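Local coordinates for protein serine acetyltransferase (Entamoeba histolytica, PDB 3Q1X) that probably catalyses the transfer of an acetyl group to L-serine in cysteine biosynthesis and is built round a left-handed beta helix, at residues D179-V185 with I198-L204; T203-M207 with K237-N241. One frame throughout, in Å; residues are numbered along the deposited sequence.

Interaction 1. Residues D179-V185 with I198-L204; sequences DHGVGVV and IYQSVTL. With SER (serine), chain B.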
loop_
_atom_site.group_PDB
_atom_site.type_symbol
_atom_site.label_atom_id
_atom_site.label_comp_id
_atom_site.label_asym_id
_atom_site.label_seq_id
_atom_site.Cartn_x
_atom_site.Cartn_y
_atom_site.Cartn_z
ATOM N N ASP A 179 -7.939 -10.662 6.838
ATOM C CA ASP A 179 -6.899 -11.439 6.181
ATOM C C ASP A 179 -6.485 -10.769 4.891
ATOM O O ASP A 179 -7.343 -10.344 4.108
ATOM C CB ASP A 179 -7.397 -12.854 5.873
ATOM C CG ASP A 179 -6.268 -13.842 5.640
ATOM O OD1 ASP A 179 -5.062 -13.492 5.762
ATOM O OD2 ASP A 179 -6.589 -15.003 5.344
ATOM N N HIS A 180 -5.169 -10.685 4.686
ATOM C CA HIS A 180 -4.542 -10.072 3.493
ATOM C C HIS A 180 -4.675 -8.551 3.519
ATOM O O HIS A 180 -3.671 -7.839 3.665
ATOM C CB HIS A 180 -5.048 -10.718 2.201
ATOM C CG HIS A 180 -4.636 -12.150 2.065
ATOM N ND1 HIS A 180 -5.536 -13.196 2.083
ATOM C CD2 HIS A 180 -3.410 -12.710 1.950
ATOM C CE1 HIS A 180 -4.881 -14.336 1.954
ATOM N NE2 HIS A 180 -3.591 -14.069 1.873
ATOM N N GLY A 181 -5.899 -8.050 3.372
ATOM C CA GLY A 181 -6.228 -6.722 3.854
ATOM C C GLY A 181 -6.128 -5.594 2.853
ATOM O O GLY A 181 -6.829 -4.595 2.991
ATOM N N VAL A 182 -5.251 -5.717 1.861
ATOM C CA VAL A 182 -5.114 -4.618 0.908
ATOM C C VAL A 182 -6.464 -4.271 0.282
ATOM O O VAL A 182 -7.172 -5.154 -0.230
ATOM C CB VAL A 182 -4.037 -4.892 -0.155
ATOM C CG1 VAL A 182 -4.113 -3.868 -1.271
ATOM C CG2 VAL A 182 -2.657 -4.848 0.488
ATOM N N GLY A 183 -6.813 -2.991 0.343
ATOM C CA GLY A 183 -8.046 -2.484 -0.264
ATOM C C GLY A 183 -9.271 -2.503 0.629
ATOM O O GLY A 183 -10.339 -2.061 0.197
ATOM N N VAL A 184 -9.140 -3.037 1.847
ATOM C CA VAL A 184 -10.208 -2.945 2.841
ATOM C C VAL A 184 -10.503 -1.483 3.182
ATOM O O VAL A 184 -9.598 -0.698 3.491
ATOM C CB VAL A 184 -9.893 -3.787 4.113
ATOM C CG1 VAL A 184 -10.861 -3.496 5.244
ATOM C CG2 VAL A 184 -9.917 -5.260 3.770
ATOM N N VAL A 185 -11.778 -1.128 3.107
ATOM C CA VAL A 185 -12.238 0.209 3.470
ATOM C C VAL A 185 -13.412 0.055 4.429
ATOM O O VAL A 185 -14.404 -0.608 4.118
ATOM C CB VAL A 185 -12.642 1.051 2.228
ATOM C CG1 VAL A 185 -13.354 2.339 2.636
ATOM C CG2 VAL A 185 -11.423 1.376 1.384
ATOM N N ILE A 198 -12.849 -10.595 7.404
ATOM C CA ILE A 198 -12.862 -9.745 6.209
ATOM C C ILE A 198 -11.624 -9.987 5.357
ATOM O O ILE A 198 -10.506 -10.018 5.872
ATOM C CB ILE A 198 -12.959 -8.233 6.588
ATOM C CG1 ILE A 198 -14.296 -7.931 7.275
ATOM C CG2 ILE A 198 -12.740 -7.325 5.372
ATOM C CD1 ILE A 198 -14.466 -6.480 7.723
ATOM N N TYR A 199 -11.835 -10.129 4.053
ATOM C CA TYR A 199 -10.764 -10.333 3.097
ATOM C C TYR A 199 -10.372 -9.071 2.321
ATOM O O TYR A 199 -11.000 -7.998 2.447
ATOM C CB TYR A 199 -11.120 -11.476 2.146
ATOM C CG TYR A 199 -11.077 -12.801 2.839
ATOM C CD1 TYR A 199 -9.887 -13.532 2.906
ATOM C CD2 TYR A 199 -12.210 -13.314 3.486
ATOM C CE1 TYR A 199 -9.832 -14.751 3.573
ATOM C CE2 TYR A 199 -12.164 -14.540 4.161
ATOM C CZ TYR A 199 -10.973 -15.251 4.193
ATOM O OH TYR A 199 -10.910 -16.451 4.858
ATOM N N GLN A 200 -9.324 -9.225 1.519
ATOM C CA GLN A 200 -8.783 -8.160 0.688
ATOM C C GLN A 200 -9.884 -7.507 -0.147
ATOM O O GLN A 200 -10.852 -8.173 -0.535
ATOM C CB GLN A 200 -7.650 -8.699 -0.205
ATOM C CG GLN A 200 -8.026 -9.837 -1.174
ATOM C CD GLN A 200 -7.913 -11.235 -0.570
ATOM O OE1 GLN A 200 -8.085 -11.423 0.625
ATOM N NE2 GLN A 200 -7.652 -12.227 -1.420
ATOM N N SER A 201 -9.751 -6.202 -0.371
ATOM C CA SER A 201 -10.624 -5.456 -1.279
ATOM C C SER A 201 -12.096 -5.357 -0.871
ATOM O O SER A 201 -12.960 -5.082 -1.717
ATOM C CB SER A 201 -10.507 -6.044 -2.693
ATOM O OG SER A 201 -9.277 -5.672 -3.286
ATOM N N VAL A 202 -12.376 -5.552 0.417
ATOM C CA VAL A 202 -13.739 -5.432 0.932
ATOM C C VAL A 202 -14.025 -4.007 1.352
ATOM O O VAL A 202 -13.251 -3.410 2.103
ATOM C CB VAL A 202 -13.990 -6.386 2.112
ATOM C CG1 VAL A 202 -15.199 -5.937 2.951
ATOM C CG2 VAL A 202 -14.170 -7.798 1.600
ATOM N N THR A 203 -15.133 -3.468 0.862
ATOM C CA THR A 203 -15.627 -2.178 1.339
ATOM C C THR A 203 -16.855 -2.336 2.227
ATOM O O THR A 203 -17.840 -2.975 1.841
ATOM C CB THR A 203 -15.929 -1.200 0.183
ATOM O OG1 THR A 203 -14.712 -0.913 -0.527
ATOM C CG2 THR A 203 -16.519 0.107 0.721
ATOM N N LEU A 204 -16.766 -1.761 3.423
ATOM C CA LEU A 204 -17.916 -1.537 4.291
ATOM C C LEU A 204 -18.049 -0.032 4.379
ATOM O O LEU A 204 -17.497 0.594 5.278
ATOM C CB LEU A 204 -17.697 -2.136 5.681
ATOM C CG LEU A 204 -17.819 -3.657 5.803
ATOM C CD1 LEU A 204 -17.404 -4.107 7.184
ATOM C CD2 LEU A 204 -19.248 -4.120 5.504
HETATM N N SER B . -4.890 -16.859 4.312
HETATM C CA SER B . -5.893 -17.838 3.792
HETATM C C SER B . -5.224 -19.162 3.452
HETATM O O SER B . -4.004 -19.295 3.540
HETATM C CB SER B . -6.604 -17.272 2.560
HETATM O OG SER B . -5.700 -17.112 1.474
HETATM O OXT SER B . -5.890 -20.120 3.081
HETATM O O HOH W 1 -8.519 -16.811 5.768
#
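Asp179 OD2 is gripped from two directions and is tied through one of them to Tyr199. A water donates to OD2 at 2.7 Å and accepts the hydroxyl hydrogen of Tyr199 OH at 2.6 Å. The amino N of the bound serine donates to the same Asp179 OD2, also at 2.7 Å. CG of Asp179 sits opposite the backbone N (chi1 -160°), and this turn brings the carboxylate past Tyr199 CE1 to the ligand. Tyr199 OH is further bonded to His208 N of the second subunit. The serine is also bonded to Asp114 of the same chain and to Arg222 of the second subunit, so its pocket lies between subunits.

The His180 ring meets this serine edge-on, with CE1 2.9 Å from the ligand OG. Asp179 OD1 lies over one face of the ring, toward the rim. Gln200 runs alongside His180 and points the same way, its amide plane 77° from the ring. Gln200 NE2 bonds to Thr203 of the second subunit.

The backbones stack as successive corners of the left-handed beta helix. Each makes a type II turn, Gly181 to Val184 and Tyr199 to Val202. Asp179 N donates to Ile198 O before the turns, and Ser201 N to Val182 O (2.8 Å) joins them. Beyond them Val185 N reaches Val202 O, and Leu204 N reaches Val185 O at 2.7 Å in a nearly straight bond (167°). Val184 CG2 packs on Ile198 CG2 at 3.8 Å.

The same carboxylate thus holds the ligand amine and, through water, the tyrosine. This would set the position of the serine while its hydroxyl, the group acetylated in this enzyme family, rests at the histidine edge.

Interaction 2. Residues T203-M207 with K237-N241; sequences TLGAM and KVLGN. With SER (serine), chain C.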
loop_
_atom_site.group_PDB
_atom_site.type_symbol
_atom_site.label_atom_id
_atom_site.label_comp_id
_atom_site.label_asym_id
_atom_site.label_seq_id
_atom_site.Cartn_x
_atom_site.Cartn_y
_atom_site.Cartn_z
ATOM N N THR A 203 -15.133 -3.468 0.862
ATOM C CA THR A 203 -15.627 -2.178 1.339
ATOM C C THR A 203 -16.855 -2.336 2.227
ATOM O O THR A 203 -17.840 -2.975 1.841
ATOM C CB THR A 203 -15.929 -1.200 0.183
ATOM O OG1 THR A 203 -14.712 -0.913 -0.527
ATOM C CG2 THR A 203 -16.519 0.107 0.721
ATOM N N LEU A 204 -16.766 -1.761 3.423
ATOM C CA LEU A 204 -17.916 -1.537 4.291
ATOM C C LEU A 204 -18.049 -0.032 4.379
ATOM O O LEU A 204 -17.497 0.594 5.278
ATOM C CB LEU A 204 -17.697 -2.136 5.681
ATOM C CG LEU A 204 -17.819 -3.657 5.803
ATOM C CD1 LEU A 204 -17.404 -4.107 7.184
ATOM C CD2 LEU A 204 -19.248 -4.120 5.504
ATOM N N GLY A 205 -18.751 0.548 3.412
ATOM C CA GLY A 205 -18.681 1.986 3.216
ATOM C C GLY A 205 -19.840 2.608 2.479
ATOM O O GLY A 205 -20.986 2.193 2.638
ATOM N N ALA A 206 -19.521 3.627 1.683
ATOM C CA ALA A 206 -20.514 4.393 0.956
ATOM C C ALA A 206 -19.915 4.981 -0.315
ATOM O O ALA A 206 -18.698 5.154 -0.413
ATOM C CB ALA A 206 -21.076 5.508 1.846
ATOM N N MET A 207 -20.784 5.275 -1.280
ATOM C CA MET A 207 -20.418 6.015 -2.485
ATOM C C MET A 207 -21.291 7.240 -2.596
ATOM O O MET A 207 -22.463 7.200 -2.226
ATOM C CB MET A 207 -20.676 5.186 -3.730
ATOM C CG MET A 207 -19.787 4.015 -3.916
ATOM S SD MET A 207 -20.118 3.358 -5.546
ATOM C CE MET A 207 -21.861 2.918 -5.468
ATOM N N LYS A 237 -18.392 -5.390 -2.121
ATOM C CA LYS A 237 -18.642 -3.968 -1.878
ATOM C C LYS A 237 -19.996 -3.800 -1.204
ATOM O O LYS A 237 -21.043 -3.889 -1.854
ATOM C CB LYS A 237 -18.581 -3.139 -3.176
ATOM C CG LYS A 237 -17.304 -3.298 -4.029
ATOM C CD LYS A 237 -16.034 -3.123 -3.200
ATOM C CE LYS A 237 -14.765 -3.176 -4.063
ATOM N NZ LYS A 237 -14.625 -4.405 -4.891
ATOM N N VAL A 238 -19.962 -3.547 0.097
ATOM C CA VAL A 238 -21.177 -3.412 0.897
ATOM C C VAL A 238 -21.363 -1.934 1.199
ATOM O O VAL A 238 -20.566 -1.333 1.928
ATOM C CB VAL A 238 -21.094 -4.250 2.194
ATOM C CG1 VAL A 238 -22.427 -4.241 2.936
ATOM C CG2 VAL A 238 -20.679 -5.681 1.868
ATOM N N LEU A 239 -22.399 -1.338 0.611
ATOM C CA LEU A 239 -22.506 0.113 0.592
ATOM C C LEU A 239 -23.826 0.650 1.123
ATOM O O LEU A 239 -24.891 0.087 0.868
ATOM C CB LEU A 239 -22.241 0.654 -0.821
ATOM C CG LEU A 239 -20.924 0.240 -1.503
ATOM C CD1 LEU A 239 -20.898 0.701 -2.932
ATOM C CD2 LEU A 239 -19.687 0.767 -0.770
ATOM N N GLY A 240 -23.736 1.754 1.858
ATOM C CA GLY A 240 -24.917 2.473 2.318
ATOM C C GLY A 240 -25.303 2.160 3.747
ATOM O O GLY A 240 -24.732 1.261 4.382
ATOM N N ASN A 241 -26.280 2.910 4.252
ATOM C CA ASN A 241 -26.804 2.707 5.594
ATOM C C ASN A 241 -27.728 1.489 5.592
ATOM O O ASN A 241 -28.955 1.613 5.645
ATOM C CB ASN A 241 -27.543 3.965 6.076
ATOM C CG ASN A 241 -28.099 3.817 7.493
ATOM O OD1 ASN A 241 -27.730 2.902 8.237
ATOM N ND2 ASN A 241 -29.002 4.723 7.866
HETATM N N SER C . -15.498 8.951 2.538
HETATM C CA SER C . -16.932 8.703 2.199
HETATM C C SER C . -17.802 8.808 3.444
HETATM O O SER C . -17.302 8.989 4.552
HETATM C CB SER C . -17.100 7.327 1.550
HETATM O OG SER C . -16.789 6.287 2.468
HETATM O OXT SER C . -19.021 8.713 3.363
#
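Leu239 leans from strand 237-239 toward Thr203, Gly205 and Met207 on the neighbouring coil. Leu239 CB lies 4.0 Å from Gly205 O. CG stands opposite the carbonyl carbon (chi1 -54°), and the branch beyond it swings toward the other strand. One arm, Leu239 CD2, meets Thr203 CG2 at 3.6 Å and also touches the backbone of Gly205. The other arm, Leu239 CD1, fits into the bend of Met207, 3.5 Å from Met207 CE and close to CG and SD as well. Trp255, on the next strand, packs on both Leu239 and Met207.

Strands 203-205 and 237-239 are parallel neighbours in one wall of the left-handed beta helix, one coil apart. Their axes differ by 8°. Thr203 O accepts from Val238 N, Val238 O from Gly205 N, and Gly205 O from Gly240 N at 2.9 Å. The Gly205-Val238 bond is close to linear at both ends. On the face away from Leu239, Leu204 and Val238 point the same way, with CD2 of the leucine 3.8 Å from CB of the valine.

Lys237 shares the face of Leu239. Lys237 CD passes Thr203 OG1 at 3.7 Å, a packing contact; that hydroxyl is hydrogen-bonded to Gln200 of the third subunit. Lys237 NZ is bonded to Gly235 O and to Asn253 of the third subunit. Past the strand, Ala206 belongs to a serine pocket, and Ala206 O lies 3.3 Å from CB of the bound serine.

From the N terminus, the chain first passes 179-185. It makes one coil, through strands 185-186, 191-192 and 197-198, and comes back at 198-204. Interaction 1 closes that loop of 12 residues. Interaction 2 starts where it ends, sharing Thr203 and Leu204, and closes a longer loop of 29 residues at 237-241. The two loops follow one another and neither nest nor cross. Strand 203-205 is the common element, with 185-186 on one side and 237-239 on the other. Ser201 O packs on Lys237 CE where the contacts meet. Each borders a serine in a separate copy of one intersubunit pocket, and both touch the third subunit.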